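Local coordinates for protein aminopeptidase YwaD (Bacillus subtilis, PDB 6HC6) that hydrolyses peptides from the N terminus as a two-zinc aminopeptidase of the M28 family, releasing residues such as leucine, arginine and lysine, at residues Glu294-Gly297 / Leu298-Ser301; Glu394-Glu397 / Pro398-Thr402; Asp405-Glu408 / His409-Lys412. All blocks are in the same frame, centred on the assembly; numbering follows the deposited sequence.

Contact 1: residues Glu294-Gly297 / Leu298-Ser301. With ZN (zinc ion), chain E.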
ATOM      1  N   GLU A 294       2.004   4.765   0.512  1.00 17.57           N
ATOM      2  CA  GLU A 294       0.670   4.160   0.490  1.00 16.71           C
ATOM      3  C   GLU A 294       0.461   3.169   1.631  1.00 16.00           C
ATOM      4  O   GLU A 294      -0.668   3.002   2.109  1.00 15.43           O
ATOM      5  CB  GLU A 294       0.452   3.453  -0.842  1.00 15.47           C
ATOM      6  CG  GLU A 294      -0.944   2.851  -1.056  1.00 17.92           C
ATOM      7  CD  GLU A 294      -1.142   1.490  -0.419  1.00 23.95           C
ATOM      8  OE1 GLU A 294      -2.314   1.121  -0.182  1.00 21.41           O
ATOM      9  OE2 GLU A 294      -0.139   0.805  -0.122  1.00 17.11           O
ATOM     10  N   GLU A 295       1.517   2.478   2.055  1.00 15.15           N
ATOM     11  CA  GLU A 295       1.326   1.394   3.004  1.00 17.05           C
ATOM     12  C   GLU A 295       1.007   1.917   4.391  1.00 21.06           C
ATOM     13  O   GLU A 295       0.560   1.143   5.240  1.00 18.70           O
ATOM     14  CB  GLU A 295       2.564   0.476   3.047  1.00 17.81           C
ATOM     15  CG  GLU A 295       2.895  -0.243   1.721  1.00 13.45           C
ATOM     16  CD  GLU A 295       1.949  -1.428   1.403  1.00 17.24           C
ATOM     17  OE1 GLU A 295       0.907  -1.595   2.067  1.00 15.80           O
ATOM     18  OE2 GLU A 295       2.254  -2.175   0.457  1.00 15.05           O
ATOM     19  N   LEU A 296       1.203   3.209   4.623  1.00 15.26           N
ATOM     20  CA  LEU A 296       0.871   3.832   5.891  1.00 19.28           C
ATOM     21  C   LEU A 296      -0.553   4.357   5.924  1.00 26.17           C
ATOM     22  O   LEU A 296      -0.942   4.982   6.916  1.00 23.99           O
ATOM     23  CB  LEU A 296       1.843   4.976   6.179  1.00 18.46           C
ATOM     24  CG  LEU A 296       3.297   4.568   6.392  1.00 21.51           C
ATOM     25  CD1 LEU A 296       4.101   5.828   6.699  1.00 22.96           C
ATOM     26  CD2 LEU A 296       3.370   3.607   7.580  1.00 28.46           C
ATOM     27  N   GLY A 297      -1.325   4.148   4.860  1.00 18.77           N
ATOM     28  CA  GLY A 297      -2.695   4.621   4.840  1.00 19.19           C
ATOM     29  C   GLY A 297      -2.952   5.632   3.734  1.00 20.16           C
ATOM     30  O   GLY A 297      -3.627   6.642   3.956  1.00 21.31           O
ATOM     31  N   LEU A 298      -2.421   5.370   2.537  1.00 18.32           N
ATOM     32  CA  LEU A 298      -2.691   6.204   1.369  1.00 17.72           C
ATOM     33  C   LEU A 298      -2.169   7.622   1.569  1.00 20.36           C
ATOM     34  O   LEU A 298      -2.790   8.586   1.137  1.00 18.09           O
ATOM     35  CB  LEU A 298      -4.193   6.244   1.044  1.00 18.59           C
ATOM     36  CG  LEU A 298      -4.946   4.924   1.160  1.00 18.01           C
ATOM     37  CD1 LEU A 298      -6.398   5.072   0.678  1.00 19.01           C
ATOM     38  CD2 LEU A 298      -4.198   3.838   0.356  1.00 22.13           C
ATOM     39  N   LEU A 299      -1.024   7.762   2.242  1.00 18.69           N
ATOM     40  CA  LEU A 299      -0.623   9.112   2.644  1.00 21.85           C
ATOM     41  C   LEU A 299      -0.241   9.975   1.450  1.00 21.04           C
ATOM     42  O   LEU A 299      -0.497  11.189   1.455  1.00 20.07           O
ATOM     43  CB  LEU A 299       0.534   9.053   3.636  1.00 21.65           C
ATOM     44  CG  LEU A 299       0.179   8.360   4.953  1.00 21.94           C
ATOM     45  CD1 LEU A 299       1.317   8.544   5.953  1.00 22.65           C
ATOM     46  CD2 LEU A 299      -1.139   8.885   5.524  1.00 20.44           C
ATOM     47  N   GLY A 300       0.371   9.383   0.433  1.00 19.71           N
ATOM     48  CA  GLY A 300       0.787  10.155  -0.725  1.00 18.82           C
ATOM     49  C   GLY A 300      -0.372  10.540  -1.617  1.00 22.90           C
ATOM     50  O   GLY A 300      -0.459  11.689  -2.055  1.00 18.97           O
ATOM     51  N   SER A 301      -1.272   9.592  -1.903  1.00 15.10           N
ATOM     52  CA  SER A 301      -2.427   9.951  -2.724  1.00 16.88           C
ATOM     53  C   SER A 301      -3.373  10.888  -1.978  1.00 23.78           C
ATOM     54  O   SER A 301      -3.964  11.791  -2.591  1.00 21.48           O
ATOM     55  CB  SER A 301      -3.153   8.685  -3.196  1.00 16.89           C
ATOM     56  OG  SER A 301      -3.495   7.873  -2.096  1.00 19.42           O
TER
HETATM   57 ZN    ZN E 502       0.455  -3.384   0.622  1.00 21.49          ZN
HETATM   58  O   HOH W   1      -0.458  -1.815  -0.800  1.00 18.72           O
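Glu294 and Leu298 close the turn that carries Glu295 into the two-zinc site of this M28 aminopeptidase, just ahead of helix 299-306. Glu294 O accepts two backbone N-H groups from one face of its carbonyl plane: Leu298 N at 3.0 Å, nearly straight at 176°, and Gly297 N. At Gly297 a CB would run into the carbonyl oxygen of Leu296, so the backbone angles alone favour a residue without a side chain. Leu298, at the N-cap position, runs alongside Glu294, its CD2 3.3 Å from Glu294 OE1. With CG trans to the backbone N (chi1 -176°) and a bend at chi2, the Glu294 carboxylate turns to the metal water, which donates to OE2 at 2.7 Å. Glu295 chelates the zinc with both oxygens, OE1 at 2.3 Å and OE2 at 2.2 Å; Asp262, His401 and Glu452 complete the protein ligands. Leu299 CD1 rests 3.6 Å from Leu296 CB. An alanine in place of Leu299 is likely to open a gap beside Leu296 CB, which would lose its contact with the CD1 methyl. Adjacent glutamates thus divide the work: one grips the metal, the other its water.

Contact 2: residues Glu394-Glu397 / Pro398-Thr402. With ZN (zinc ion), chain E.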
ATOM      1  N   GLU A 394     -11.339 -14.028  -5.115  1.00 29.72           N
ATOM      2  CA  GLU A 394     -10.687 -12.721  -5.184  1.00 33.29           C
ATOM      3  C   GLU A 394      -9.397 -12.654  -4.377  1.00 35.62           C
ATOM      4  O   GLU A 394      -8.768 -11.588  -4.348  1.00 36.65           O
ATOM      5  CB  GLU A 394     -11.583 -11.570  -4.704  1.00 44.16           C
ATOM      6  CG  GLU A 394     -12.762 -11.234  -5.582  1.00 54.40           C
ATOM      7  CD  GLU A 394     -13.353  -9.887  -5.216  1.00 63.39           C
ATOM      8  OE1 GLU A 394     -14.552  -9.836  -4.868  1.00 67.08           O
ATOM      9  OE2 GLU A 394     -12.603  -8.883  -5.255  1.00 69.74           O
ATOM     10  N   GLU A 395      -8.988 -13.732  -3.712  1.00 34.79           N
ATOM     11  CA  GLU A 395      -7.819 -13.671  -2.839  1.00 32.53           C
ATOM     12  C   GLU A 395      -6.550 -13.392  -3.634  1.00 37.25           C
ATOM     13  O   GLU A 395      -6.452 -13.693  -4.828  1.00 29.41           O
ATOM     14  CB  GLU A 395      -7.656 -14.972  -2.058  1.00 33.44           C
ATOM     15  CG  GLU A 395      -8.529 -15.048  -0.820  1.00 42.08           C
ATOM     16  CD  GLU A 395      -8.535 -16.429  -0.202  1.00 58.38           C
ATOM     17  OE1 GLU A 395      -8.373 -16.527   1.034  1.00 61.58           O
ATOM     18  OE2 GLU A 395      -8.709 -17.411  -0.959  1.00 61.15           O
ATOM     19  N   VAL A 396      -5.570 -12.797  -2.954  1.00 31.49           N
ATOM     20  CA  VAL A 396      -4.276 -12.527  -3.565  1.00 28.49           C
ATOM     21  C   VAL A 396      -3.282 -13.601  -3.142  1.00 31.43           C
ATOM     22  O   VAL A 396      -3.617 -14.523  -2.391  1.00 34.39           O
ATOM     23  CB  VAL A 396      -3.773 -11.120  -3.194  1.00 28.78           C
ATOM     24  CG1 VAL A 396      -4.672 -10.072  -3.805  1.00 29.52           C
ATOM     25  CG2 VAL A 396      -3.714 -10.954  -1.685  1.00 30.44           C
ATOM     26  N   GLU A 397      -2.049 -13.479  -3.623  1.00 27.17           N
ATOM     27  CA  GLU A 397      -1.051 -14.506  -3.419  1.00 26.80           C
ATOM     28  C   GLU A 397      -0.678 -14.602  -1.943  1.00 29.00           C
ATOM     29  O   GLU A 397      -0.830 -13.637  -1.185  1.00 27.02           O
ATOM     30  CB  GLU A 397       0.191 -14.203  -4.252  1.00 26.38           C
ATOM     31  CG  GLU A 397       0.917 -12.934  -3.834  1.00 25.93           C
ATOM     32  CD  GLU A 397       0.432 -11.701  -4.572  1.00 32.50           C
ATOM     33  OE1 GLU A 397       1.189 -10.705  -4.598  1.00 27.39           O
ATOM     34  OE2 GLU A 397      -0.701 -11.713  -5.118  1.00 29.41           O
ATOM     35  N   PRO A 398      -0.190 -15.770  -1.509  1.00 26.71           N
ATOM     36  CA  PRO A 398       0.243 -15.914  -0.113  1.00 29.89           C
ATOM     37  C   PRO A 398       1.487 -15.106   0.218  1.00 30.25           C
ATOM     38  O   PRO A 398       1.798 -14.937   1.402  1.00 31.25           O
ATOM     39  CB  PRO A 398       0.508 -17.420   0.019  1.00 37.36           C
ATOM     40  CG  PRO A 398       0.762 -17.889  -1.376  1.00 39.58           C
ATOM     41  CD  PRO A 398      -0.135 -17.051  -2.241  1.00 31.00           C
ATOM     42  N   TRP A 399       2.187 -14.587  -0.785  1.00 24.43           N
ATOM     43  CA  TRP A 399       3.453 -13.901  -0.561  1.00 28.44           C
ATOM     44  C   TRP A 399       3.278 -12.432  -0.210  1.00 28.26           C
ATOM     45  O   TRP A 399       4.251 -11.785   0.199  1.00 25.49           O
ATOM     46  CB  TRP A 399       4.326 -14.058  -1.809  1.00 32.25           C
ATOM     47  CG  TRP A 399       4.366 -15.495  -2.252  1.00 34.66           C
ATOM     48  CD1 TRP A 399       4.696 -16.579  -1.484  1.00 40.10           C
ATOM     49  CD2 TRP A 399       4.043 -16.008  -3.548  1.00 39.07           C
ATOM     50  NE1 TRP A 399       4.609 -17.732  -2.227  1.00 45.47           N
ATOM     51  CE2 TRP A 399       4.208 -17.408  -3.497  1.00 42.60           C
ATOM     52  CE3 TRP A 399       3.637 -15.423  -4.748  1.00 33.03           C
ATOM     53  CZ2 TRP A 399       3.982 -18.223  -4.602  1.00 45.68           C
ATOM     54  CZ3 TRP A 399       3.416 -16.231  -5.836  1.00 36.45           C
ATOM     55  CH2 TRP A 399       3.588 -17.616  -5.760  1.00 45.20           C
ATOM     56  N   TYR A 400       2.063 -11.908  -0.351  1.00 25.47           N
ATOM     57  CA  TYR A 400       1.750 -10.510  -0.088  1.00 24.21           C
ATOM     58  C   TYR A 400       2.219 -10.092   1.303  1.00 24.22           C
ATOM     59  O   TYR A 400       1.974 -10.794   2.294  1.00 23.42           O
ATOM     60  CB  TYR A 400       0.229 -10.353  -0.251  1.00 30.97           C
ATOM     61  CG  TYR A 400      -0.447  -9.155   0.361  1.00 26.04           C
ATOM     62  CD1 TYR A 400      -0.513  -7.945  -0.317  1.00 22.94           C
ATOM     63  CD2 TYR A 400      -1.085  -9.255   1.595  1.00 32.98           C
ATOM     64  CE1 TYR A 400      -1.169  -6.863   0.229  1.00 26.88           C
ATOM     65  CE2 TYR A 400      -1.737  -8.173   2.153  1.00 31.75           C
ATOM     66  CZ  TYR A 400      -1.776  -6.978   1.464  1.00 30.05           C
ATOM     67  OH  TYR A 400      -2.419  -5.885   1.997  1.00 28.64           O
ATOM     68  N   HIS A 401       2.948  -8.972   1.353  1.00 24.15           N
ATOM     69  CA  HIS A 401       3.439  -8.383   2.603  1.00 15.73           C
ATOM     70  C   HIS A 401       4.407  -9.301   3.350  1.00 23.44           C
ATOM     71  O   HIS A 401       4.514  -9.235   4.582  1.00 24.71           O
ATOM     72  CB  HIS A 401       2.268  -7.971   3.506  1.00 18.58           C
ATOM     73  CG  HIS A 401       1.601  -6.699   3.072  1.00 15.04           C
ATOM     74  ND1 HIS A 401       0.695  -6.025   3.868  1.00 17.92           N
ATOM     75  CD2 HIS A 401       1.714  -5.976   1.933  1.00 15.59           C
ATOM     76  CE1 HIS A 401       0.281  -4.939   3.234  1.00 19.89           C
ATOM     77  NE2 HIS A 401       0.876  -4.896   2.055  1.00 15.19           N
ATOM     78  N   THR A 402       5.144 -10.141   2.631  1.00 18.63           N
ATOM     79  CA  THR A 402       6.155 -11.019   3.205  1.00 20.48           C
ATOM     80  C   THR A 402       7.461 -10.841   2.448  1.00 17.74           C
ATOM     81  O   THR A 402       7.488 -10.251   1.362  1.00 19.25           O
ATOM     82  CB  THR A 402       5.744 -12.501   3.147  1.00 26.00           C
ATOM     83  OG1 THR A 402       5.970 -13.002   1.828  1.00 28.56           O
ATOM     84  CG2 THR A 402       4.276 -12.719   3.545  1.00 30.61           C
TER
HETATM   85 ZN    ZN E 502       0.455  -3.384   0.622  1.00 21.49          ZN
HETATM   86  O   HOH W   1      -0.458  -1.815  -0.800  1.00 18.72           O
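Glu397 and Tyr400 begin and end a type I beta turn that overlaps a second, type II turn from Trp399 to Thr402, and the zinc ligand His401 takes the third place of that second turn with a positive phi of 63°, unusual for a residue other than glycine. The first turn is closed by a long, weak bond from Tyr400 N to Glu397 O, 3.5 Å. The second is closed more firmly by a side chain: Thr402 OG1 donates to Trp399 O at 2.7 Å, from a position tilted out of the carbonyl plane, and Thr402 N adds a weak bond to the same oxygen.

Glu397 has CG wedged between its backbone N and carbonyl carbon (chi1 65°), which brings its aliphatic part up to Trp399. There CB lies 3.7 Å from Trp399 CE3, and the two side chains cross at about a right angle. The carboxylate turns away from the indole, and Asn261 ND2 is hydrogen-bonded to OE1. Val396 CG2 makes a looser apolar contact with Tyr400 CB, 4.2 Å. Tyr400 then lays CZ over the centre of the His401 ring, 3.3 Å above its plane, while its hydroxyl is hydrogen-bonded to Glu452, itself a zinc ligand. His401 NE2 reaches the metal at 2.1 Å, and ND1 is bonded to Asp453, a second-shell partner that probably fixes the ring's rotation.

All this lies in the long loop between strand 382-389 and helix 412-430. Glu397 ties the loop to the start of helix 260-277 through Asn261, and Trp329, in the loop after strand 316-322, packs edge-to-face on Trp399.

Contact 3: residues Asp405-Glu408 / His409-Lys412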
ATOM      1  N   ASP A 405       7.462 -11.629  -1.328  1.00 18.10           N
ATOM      2  CA  ASP A 405       6.962 -10.761  -2.396  1.00 17.20           C
ATOM      3  C   ASP A 405       8.157 -10.257  -3.207  1.00 19.39           C
ATOM      4  O   ASP A 405       8.533  -9.083  -3.179  1.00 18.63           O
ATOM      5  CB  ASP A 405       6.141  -9.596  -1.848  1.00 16.72           C
ATOM      6  CG  ASP A 405       5.537  -8.770  -2.944  1.00 19.57           C
ATOM      7  OD1 ASP A 405       5.016  -7.677  -2.656  1.00 17.56           O
ATOM      8  OD2 ASP A 405       5.599  -9.220  -4.106  1.00 21.12           O
ATOM      9  N   SER A 406       8.749 -11.182  -3.955  1.00 21.74           N
ATOM     10  CA  SER A 406      10.023 -10.993  -4.628  1.00 22.05           C
ATOM     11  C   SER A 406       9.849 -11.213  -6.123  1.00 26.87           C
ATOM     12  O   SER A 406       8.832 -11.733  -6.581  1.00 23.70           O
ATOM     13  CB  SER A 406      11.058 -11.976  -4.088  1.00 20.75           C
ATOM     14  OG  SER A 406      10.653 -13.297  -4.418  1.00 24.38           O
ATOM     15  N   ILE A 407      10.866 -10.811  -6.893  1.00 22.28           N
ATOM     16  CA  ILE A 407      10.747 -10.921  -8.342  1.00 20.84           C
ATOM     17  C   ILE A 407      10.662 -12.371  -8.794  1.00 27.33           C
ATOM     18  O   ILE A 407      10.124 -12.645  -9.876  1.00 25.88           O
ATOM     19  CB  ILE A 407      11.901 -10.161  -9.020  1.00 26.31           C
ATOM     20  CG1 ILE A 407      11.472  -9.712 -10.420  1.00 31.58           C
ATOM     21  CG2 ILE A 407      13.174 -11.005  -9.058  1.00 29.95           C
ATOM     22  CD1 ILE A 407      12.440  -8.758 -11.078  1.00 29.24           C
ATOM     23  N   GLU A 408      11.155 -13.316  -7.982  1.00 24.42           N
ATOM     24  CA  GLU A 408      10.966 -14.727  -8.280  1.00 23.94           C
ATOM     25  C   GLU A 408       9.490 -15.062  -8.474  1.00 23.83           C
ATOM     26  O   GLU A 408       9.153 -16.004  -9.199  1.00 26.27           O
ATOM     27  CB  GLU A 408      11.587 -15.587  -7.156  1.00 27.85           C
ATOM     28  CG  GLU A 408      11.091 -17.009  -7.100  1.00 45.24           C
ATOM     29  CD  GLU A 408      11.822 -17.851  -6.064  1.00 47.94           C
ATOM     30  OE1 GLU A 408      11.942 -19.073  -6.281  1.00 47.10           O
ATOM     31  OE2 GLU A 408      12.264 -17.294  -5.036  1.00 43.49           O
ATOM     32  N   HIS A 409       8.594 -14.290  -7.863  1.00 26.08           N
ATOM     33  CA  HIS A 409       7.166 -14.574  -7.927  1.00 24.26           C
ATOM     34  C   HIS A 409       6.433 -13.567  -8.801  1.00 25.96           C
ATOM     35  O   HIS A 409       5.270 -13.256  -8.561  1.00 22.21           O
ATOM     36  CB  HIS A 409       6.571 -14.615  -6.518  1.00 24.01           C
ATOM     37  CG  HIS A 409       7.050 -15.784  -5.712  1.00 25.96           C
ATOM     38  ND1 HIS A 409       7.602 -15.653  -4.455  1.00 30.49           N
ATOM     39  CD2 HIS A 409       7.078 -17.108  -5.999  1.00 27.65           C
ATOM     40  CE1 HIS A 409       7.949 -16.844  -4.000  1.00 28.34           C
ATOM     41  NE2 HIS A 409       7.637 -17.747  -4.914  1.00 29.38           N
ATOM     42  N   ILE A 410       7.116 -13.048  -9.813  1.00 23.02           N
ATOM     43  CA  ILE A 410       6.536 -12.125 -10.782  1.00 20.96           C
ATOM     44  C   ILE A 410       6.444 -12.868 -12.103  1.00 23.94           C
ATOM     45  O   ILE A 410       7.386 -13.562 -12.493  1.00 25.39           O
ATOM     46  CB  ILE A 410       7.389 -10.849 -10.919  1.00 20.77           C
ATOM     47  CG1 ILE A 410       7.221  -9.957  -9.693  1.00 18.80           C
ATOM     48  CG2 ILE A 410       7.013 -10.067 -12.192  1.00 21.46           C
ATOM     49  CD1 ILE A 410       5.849  -9.340  -9.556  1.00 20.57           C
ATOM     50  N   SER A 411       5.303 -12.738 -12.782  1.00 26.49           N
ATOM     51  CA  SER A 411       5.087 -13.346 -14.088  1.00 26.82           C
ATOM     52  C   SER A 411       5.088 -12.259 -15.160  1.00 26.10           C
ATOM     53  O   SER A 411       4.285 -11.319 -15.095  1.00 24.13           O
ATOM     54  CB  SER A 411       3.763 -14.107 -14.122  1.00 25.43           C
ATOM     55  OG  SER A 411       3.307 -14.252 -15.451  1.00 26.24           O
ATOM     56  N   LYS A 412       5.971 -12.394 -16.155  1.00 27.31           N
ATOM     57  CA  LYS A 412       5.925 -11.478 -17.293  1.00 30.81           C
ATOM     58  C   LYS A 412       4.618 -11.612 -18.061  1.00 28.00           C
ATOM     59  O   LYS A 412       4.128 -10.629 -18.632  1.00 28.97           O
ATOM     60  CB  LYS A 412       7.107 -11.730 -18.233  1.00 37.07           C
ATOM     61  CG  LYS A 412       8.357 -10.926 -17.900  1.00 29.76           C
ATOM     62  CD  LYS A 412       9.592 -11.542 -18.541  1.00 43.99           C
ATOM     63  CE  LYS A 412       9.709 -11.180 -20.012  1.00 49.65           C
ATOM     64  NZ  LYS A 412      10.912 -11.804 -20.633  1.00 41.10           N
TER
HETATM   65  O   HOH W   2       9.393 -15.231 -12.390  1.00 52.92           O
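Glu408 lies alongside His409 and points the same way, its CG over one face of the imidazole, 4.2 Å from the ring centroid and close to the ring normal: a CH-pi contact. CG stands trans to the backbone N (chi1 161°) and the chain stays extended, carrying the carboxylate alongside the ring, and its plane lies almost parallel to it, 6° apart. OE2 is still 4.7 Å from NE2 of His409, so the polar ends do not meet. The indole of Trp399 stacks on the opposite face, and ND1 is bonded to Glu404 O; together these probably fix the rotation of the imidazole. The backbone makes a short 3-10 turn. His409 N donates to Ser406 O at 2.9 Å and Ile410 N to Ile407 O at 3.0 Å, both from above the carbonyl plane. Water 2 bridges the backbone oxygens of Glu408 and Ile410. With CG1 beside its backbone N (chi1 -73°), Ile410 tucks that branch back toward Ile407 CA, 3.9 Å away. The turn is surface packing that joins three helices: Ile407 leans on helix 45-59, Ile410 on the first residues of helix 260-277, and Ser411 caps helix 412-430 by bonding Arg414 N.

In the fold
From the N terminus, contact 1 comes first, closing the short connection between strand 285-291 and helix 299-306. Contacts 2 and 3 follow much later, one after the other in the single long loop from strand 382-389 to helix 412-430. The three are in series, none nested or crossing. Contacts 1 and 2 converge on one zinc and its water, with Glu295 OE1 and His401 NE2 3.3 Å apart as fellow ligands. Contact 3 stays outside the metal site, about 7 Å from contact 1 at the nearest atoms, but packs on contact 2 where Trp399 CE3 meets His409 CB at 3.5 Å, so the loop's two halves pack together, and contact 3 joins them to helices 45-59 and 260-277.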